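Local coordinates for protein glycerophosphoryl diester phosphodiesterase (Parabacteroides distasonis, PDB 3MZ2) that probably hydrolyses glycerophosphodiesters, releasing an alcohol and glycerol phosphate, at residues P46-E51 against F64-R69; E51-T56 against E123-W128. One frame throughout, in Å; residues are numbered along the deposited sequence.

Interaction 1 (P46-E51 against F64-R69); sequences PENSME and FEIDPR
Asn-48, in the loop just before helix 50-59, spans to Asp-67, where strand 63-70 is broken, and nearly the whole contact runs through its side chain. CB leads toward the strand, and with CG anti to the carbonyl carbon (chi1 -77°) the amide is set against Ile-66 and Asp-67. Asn-48 CG lies 3.7 Å from Asp-67 OD2. Beyond it the amide divides its work: Asn-48 OD1 accepts Asp-67 N at 3.2 Å, the donor tilted from the carbonyl plane, and rests 3.5 Å from Ile-66 CA. Asn-48 ND2 gives an almost straight bond (172°) of 2.8 Å to Asp-67 OD2, which sits in the plane of the Asn-48 amide and accepts with its anti lone pair; amide and carboxylate are turned 69° from each other. The other carboxylate oxygen, Asp-67 OD1, forms a salt bridge with Lys-140, and a bound sulfate lies about 4 Å from the Asp-67 side chain. With an alanine at this position, Asp-67 N and OD2 would probably lose these mates and the carboxylate be freer to turn. One buried amide thus pairs with both backbone and side chain of Asp-67, consistent with a carboxylate held in a defined orientation beside the bound sulfate.

Interaction 2 (E51-T56 against E123-W128); sequences ETFENT and EEAIRW
Two neighbouring helices of the outer layer of the TIM barrel, 50-59 and 122-129, meet here through Phe-53, Glu-54, Ala-125 and Trp-128. Their short segments run nearly the same way, 24° apart, but the axes come no closer than 11.9 Å, so large side chains have to bridge the interval. Trp-128 does most of this: its CG is anti to the backbone N (chi1 174°), which carries the indole across to the first helix. There the far corner of the six-membered ring reaches the root of the Phe-53 side chain, Trp-128 CH2 lying 3.6 Å from Phe-53 CB. The phenyl ring then extends back toward helix 122-129. The two rings meet obliquely, their planes 34° apart and centroids separated by 5.9 Å, while Phe-53 CE2 comes within 4.3 Å of Ala-125 CB. Phe-53 also packs on Phe-64 and Ile-66 of strand 63-70, so helix 50-59 is seated on the barrel strand. Toward the more exposed side, the extended chain of Glu-54 crosses the indole. Lys-132 adds a cation-pi contact to the same tryptophan. No hydrogen bond joins the two segments; the pairing is made mainly by carbon packing, with Glu-54 CG 3.7 Å from Trp-128 CZ2. Beside that contact, Glu-54 OE2 lies 3.9 Å from Trp-128 NE1.

Both contacts hold helix 50-59 or the loop leading into it, and their segments overlap at Glu-51, yet they face different parts of the barrel. Their centres lie about 8 Å apart. Selenomethionine Met-50, in the first turn of the helix and beside interaction 1 in the chain, packs on the tryptophan of interaction 2, its CE 3.4 Å from Trp-128 CB. The chemistry differs with place in the fold: interaction 1 is wholly buried and polar, fixing the loop to a strand near the sulfate, whereas interaction 2 is only partly buried and mainly apolar, joining two helices of the outer layer.

Interaction 1 (P46-E51 against F64-R69)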
loop_
_atom_site.group_PDB
_atom_site.type_symbol
_atom_site.label_atom_id
_atom_site.label_comp_id
_atom_site.label_asym_id
_atom_site.label_seq_id
_atom_site.Cartn_x
_atom_site.Cartn_y
_atom_site.Cartn_z
ATOM N N PRO A 46 0.944 -17.772 15.768
ATOM C CA PRO A 46 0.445 -16.651 15.000
ATOM C C PRO A 46 1.432 -16.023 13.994
ATOM O O PRO A 46 2.654 -16.094 14.161
ATOM C CB PRO A 46 0.110 -15.625 16.089
ATOM C CG PRO A 46 0.034 -16.400 17.376
ATOM C CD PRO A 46 1.025 -17.479 17.211
ATOM N N GLU A 47 0.887 -15.409 12.960
ATOM C CA GLU A 47 1.617 -14.480 12.064
ATOM C C GLU A 47 2.358 -13.447 12.856
ATOM O O GLU A 47 1.866 -13.041 13.917
ATOM C CB GLU A 47 0.610 -13.647 11.269
ATOM C CG GLU A 47 -0.044 -14.346 10.209
ATOM C CD GLU A 47 -1.101 -13.510 9.509
ATOM O OE1 GLU A 47 -1.143 -12.233 9.587
ATOM O OE2 GLU A 47 -1.872 -14.177 8.803
ATOM N N ASN A 48 3.497 -13.002 12.320
ATOM C CA ASN A 48 4.225 -11.845 12.876
ATOM C C ASN A 48 4.435 -11.972 14.390
ATOM O O ASN A 48 4.186 -11.038 15.161
ATOM C CB ASN A 48 3.503 -10.534 12.508
ATOM C CG ASN A 48 3.743 -10.112 11.075
ATOM O OD1 ASN A 48 4.881 -9.861 10.670
ATOM N ND2 ASN A 48 2.662 -9.985 10.292
ATOM N N SER A 49 4.925 -13.134 14.791
ATOM C CA SER A 49 5.228 -13.381 16.191
ATOM C C SER A 49 6.608 -13.964 16.324
ATOM O O SER A 49 7.062 -14.719 15.468
ATOM C CB SER A 49 4.200 -14.319 16.838
ATOM O OG SER A 49 4.394 -15.688 16.466
HETATM N N MSE A 50 7.289 -13.584 17.395
HETATM C CA MSE A 50 8.653 -14.085 17.634
HETATM C C MSE A 50 8.612 -15.590 17.767
HETATM O O MSE A 50 9.513 -16.305 17.318
HETATM C CB MSE A 50 9.193 -13.527 18.930
HETATM C CG MSE A 50 9.229 -12.048 19.029
HETATM SE SE MSE A 50 10.496 -11.353 17.698
HETATM C CE MSE A 50 12.094 -12.216 18.437
ATOM N N GLU A 51 7.566 -16.070 18.417
ATOM C CA GLU A 51 7.426 -17.504 18.690
ATOM C C GLU A 51 7.333 -18.294 17.385
ATOM O O GLU A 51 7.903 -19.381 17.247
ATOM C CB GLU A 51 6.193 -17.737 19.578
ATOM C CG GLU A 51 6.371 -17.218 21.002
ATOM C CD GLU A 51 6.043 -15.725 21.201
ATOM O OE1 GLU A 51 5.666 -15.030 20.231
ATOM O OE2 GLU A 51 6.171 -15.245 22.352
ATOM N N PHE A 64 12.378 -14.503 6.909
ATOM C CA PHE A 64 11.026 -14.110 7.333
ATOM C C PHE A 64 10.635 -12.758 6.740
ATOM O O PHE A 64 11.280 -11.760 6.986
ATOM C CB PHE A 64 10.936 -14.082 8.874
ATOM C CG PHE A 64 11.215 -15.432 9.505
ATOM C CD1 PHE A 64 10.290 -16.426 9.380
ATOM C CD2 PHE A 64 12.400 -15.718 10.097
ATOM C CE1 PHE A 64 10.512 -17.687 9.935
ATOM C CE2 PHE A 64 12.648 -16.988 10.633
ATOM C CZ PHE A 64 11.701 -17.992 10.511
ATOM N N GLU A 65 9.512 -12.759 6.046
ATOM C CA GLU A 65 8.918 -11.557 5.487
ATOM C C GLU A 65 7.915 -11.076 6.534
ATOM O O GLU A 65 7.097 -11.853 7.005
ATOM C CB GLU A 65 8.215 -11.938 4.192
ATOM C CG GLU A 65 7.621 -10.736 3.506
ATOM C CD GLU A 65 6.172 -10.475 3.809
ATOM O OE1 GLU A 65 5.507 -11.258 4.513
ATOM O OE2 GLU A 65 5.695 -9.436 3.298
ATOM N N ILE A 66 8.019 -9.822 6.968
ATOM C CA ILE A 66 7.250 -9.328 8.092
ATOM C C ILE A 66 6.610 -7.980 7.756
ATOM O O ILE A 66 6.983 -7.307 6.766
ATOM C CB ILE A 66 8.151 -9.271 9.373
ATOM C CG1 ILE A 66 9.340 -8.335 9.176
ATOM C CG2 ILE A 66 8.643 -10.697 9.707
ATOM C CD1 ILE A 66 10.294 -8.160 10.391
ATOM N N ASP A 67 5.665 -7.576 8.608
ATOM C CA ASP A 67 4.790 -6.428 8.377
ATOM C C ASP A 67 4.955 -5.323 9.441
ATOM O O ASP A 67 4.213 -5.292 10.428
ATOM C CB ASP A 67 3.309 -6.897 8.365
ATOM C CG ASP A 67 3.042 -7.938 7.293
ATOM O OD1 ASP A 67 3.186 -7.562 6.109
ATOM O OD2 ASP A 67 2.693 -9.082 7.630
ATOM N N PRO A 68 5.919 -4.401 9.244
ATOM C CA PRO A 68 6.114 -3.289 10.175
ATOM C C PRO A 68 5.030 -2.230 10.019
ATOM O O PRO A 68 4.651 -1.871 8.904
ATOM C CB PRO A 68 7.494 -2.712 9.809
ATOM C CG PRO A 68 7.995 -3.476 8.666
ATOM C CD PRO A 68 6.899 -4.374 8.151
ATOM N N ARG A 69 4.489 -1.787 11.144
ATOM C CA ARG A 69 3.522 -0.712 11.153
ATOM C C ARG A 69 3.561 0.020 12.501
ATOM O O ARG A 69 4.172 -0.420 13.469
ATOM C CB ARG A 69 2.091 -1.200 10.855
ATOM C CG ARG A 69 1.511 -2.102 11.883
ATOM C CD ARG A 69 -0.013 -2.284 11.752
ATOM N NE ARG A 69 -0.483 -2.745 10.423
ATOM C CZ ARG A 69 -1.129 -1.982 9.553
ATOM N NH1 ARG A 69 -1.332 -0.696 9.791
ATOM N NH2 ARG A 69 -1.513 -2.514 8.402
#

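Interaction 2 (E51-T56 against E123-W128)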
loop_
_atom_site.group_PDB
_atom_site.type_symbol
_atom_site.label_atom_id
_atom_site.label_comp_id
_atom_site.label_asym_id
_atom_site.label_seq_id
_atom_site.Cartn_x
_atom_site.Cartn_y
_atom_site.Cartn_z
ATOM N N GLU A 51 7.566 -16.070 18.417
ATOM C CA GLU A 51 7.426 -17.504 18.690
ATOM C C GLU A 51 7.333 -18.294 17.385
ATOM O O GLU A 51 7.903 -19.381 17.247
ATOM C CB GLU A 51 6.193 -17.737 19.578
ATOM C CG GLU A 51 6.371 -17.218 21.002
ATOM C CD GLU A 51 6.043 -15.725 21.201
ATOM O OE1 GLU A 51 5.666 -15.030 20.231
ATOM O OE2 GLU A 51 6.171 -15.245 22.352
ATOM N N THR A 52 6.602 -17.777 16.425
ATOM C CA THR A 52 6.479 -18.463 15.151
ATOM C C THR A 52 7.776 -18.490 14.358
ATOM O O THR A 52 8.097 -19.506 13.734
ATOM C CB THR A 52 5.384 -17.852 14.338
ATOM O OG1 THR A 52 4.244 -17.744 15.191
ATOM C CG2 THR A 52 5.052 -18.725 13.144
ATOM N N PHE A 53 8.536 -17.404 14.415
ATOM C CA PHE A 53 9.838 -17.389 13.764
ATOM C C PHE A 53 10.712 -18.498 14.340
ATOM O O PHE A 53 11.357 -19.261 13.595
ATOM C CB PHE A 53 10.595 -16.046 13.923
ATOM C CG PHE A 53 9.804 -14.799 13.606
ATOM C CD1 PHE A 53 8.799 -14.782 12.652
ATOM C CD2 PHE A 53 10.167 -13.591 14.227
ATOM C CE1 PHE A 53 8.153 -13.611 12.356
ATOM C CE2 PHE A 53 9.467 -12.427 13.981
ATOM C CZ PHE A 53 8.463 -12.420 13.053
ATOM N N GLU A 54 10.782 -18.546 15.673
ATOM C CA GLU A 54 11.613 -19.539 16.373
ATOM C C GLU A 54 11.186 -20.989 16.063
ATOM O O GLU A 54 12.039 -21.882 15.805
ATOM C CB GLU A 54 11.544 -19.278 17.885
ATOM C CG GLU A 54 12.121 -17.948 18.295
ATOM C CD GLU A 54 11.654 -17.430 19.669
ATOM O OE1 GLU A 54 11.038 -18.207 20.454
ATOM O OE2 GLU A 54 11.915 -16.224 19.944
ATOM N N ASN A 55 9.884 -21.219 16.104
ATOM C CA ASN A 55 9.309 -22.516 15.740
ATOM C C ASN A 55 9.691 -22.912 14.321
ATOM O O ASN A 55 10.167 -24.031 14.086
ATOM C CB ASN A 55 7.783 -22.486 15.862
ATOM C CG ASN A 55 7.150 -23.862 15.637
ATOM O OD1 ASN A 55 7.473 -24.811 16.355
ATOM N ND2 ASN A 55 6.228 -23.963 14.685
ATOM N N THR A 56 9.540 -22.015 13.370
ATOM C CA THR A 56 9.913 -22.351 12.006
ATOM C C THR A 56 11.389 -22.761 11.905
ATOM O O THR A 56 11.688 -23.749 11.277
ATOM C CB THR A 56 9.625 -21.198 11.026
ATOM O OG1 THR A 56 8.223 -20.913 11.023
ATOM C CG2 THR A 56 10.048 -21.513 9.576
ATOM N N GLU A 123 12.127 -3.755 16.397
ATOM C CA GLU A 123 13.416 -3.772 17.056
ATOM C C GLU A 123 13.735 -5.118 17.702
ATOM O O GLU A 123 14.843 -5.646 17.566
ATOM C CB GLU A 123 13.461 -2.682 18.121
ATOM C CG GLU A 123 14.825 -2.537 18.784
ATOM C CD GLU A 123 15.915 -2.105 17.808
ATOM O OE1 GLU A 123 15.592 -1.554 16.734
ATOM O OE2 GLU A 123 17.113 -2.309 18.129
ATOM N N GLU A 124 12.772 -5.679 18.431
ATOM C CA GLU A 124 12.979 -7.001 19.056
ATOM C C GLU A 124 13.289 -8.054 17.999
ATOM O O GLU A 124 14.162 -8.915 18.215
ATOM C CB GLU A 124 11.759 -7.453 19.863
ATOM C CG GLU A 124 11.819 -8.901 20.361
ATOM C CD GLU A 124 10.538 -9.318 21.048
ATOM O OE1 GLU A 124 9.515 -8.625 20.859
ATOM O OE2 GLU A 124 10.564 -10.326 21.780
ATOM N N ALA A 125 12.597 -7.981 16.847
ATOM C CA ALA A 125 12.801 -8.952 15.807
ATOM C C ALA A 125 14.180 -8.821 15.164
ATOM O O ALA A 125 14.858 -9.826 14.902
ATOM C CB ALA A 125 11.683 -8.821 14.738
ATOM N N ILE A 126 14.603 -7.588 14.932
ATOM C CA ILE A 126 15.902 -7.320 14.334
ATOM C C ILE A 126 17.015 -7.821 15.272
ATOM O O ILE A 126 17.946 -8.500 14.826
ATOM C CB ILE A 126 16.070 -5.801 14.019
ATOM C CG1 ILE A 126 15.193 -5.370 12.851
ATOM C CG2 ILE A 126 17.540 -5.403 13.675
ATOM C CD1 ILE A 126 15.177 -3.892 12.690
ATOM N N ARG A 127 16.926 -7.487 16.559
ATOM C CA ARG A 127 17.929 -7.916 17.544
ATOM C C ARG A 127 18.047 -9.438 17.606
ATOM O O ARG A 127 19.145 -9.996 17.666
ATOM C CB ARG A 127 17.591 -7.371 18.936
ATOM C CG ARG A 127 17.772 -5.855 19.073
ATOM C CD ARG A 127 17.915 -5.431 20.558
ATOM N NE ARG A 127 18.943 -6.214 21.226
ATOM C CZ ARG A 127 18.940 -6.500 22.521
ATOM N NH1 ARG A 127 17.968 -6.033 23.295
ATOM N NH2 ARG A 127 19.918 -7.237 23.042
ATOM N N TRP A 128 16.911 -10.110 17.547
ATOM C CA TRP A 128 16.860 -11.576 17.529
ATOM C C TRP A 128 17.378 -12.188 16.242
ATOM O O TRP A 128 18.030 -13.208 16.246
ATOM C CB TRP A 128 15.416 -12.012 17.734
ATOM C CG TRP A 128 15.225 -13.496 17.577
ATOM C CD1 TRP A 128 15.462 -14.464 18.532
ATOM C CD2 TRP A 128 14.826 -14.182 16.402
ATOM N NE1 TRP A 128 15.207 -15.713 18.006
ATOM C CE2 TRP A 128 14.829 -15.565 16.697
ATOM C CE3 TRP A 128 14.458 -13.772 15.110
ATOM C CZ2 TRP A 128 14.440 -16.541 15.741
ATOM C CZ3 TRP A 128 14.111 -14.753 14.155
ATOM C CH2 TRP A 128 14.120 -16.108 14.486
#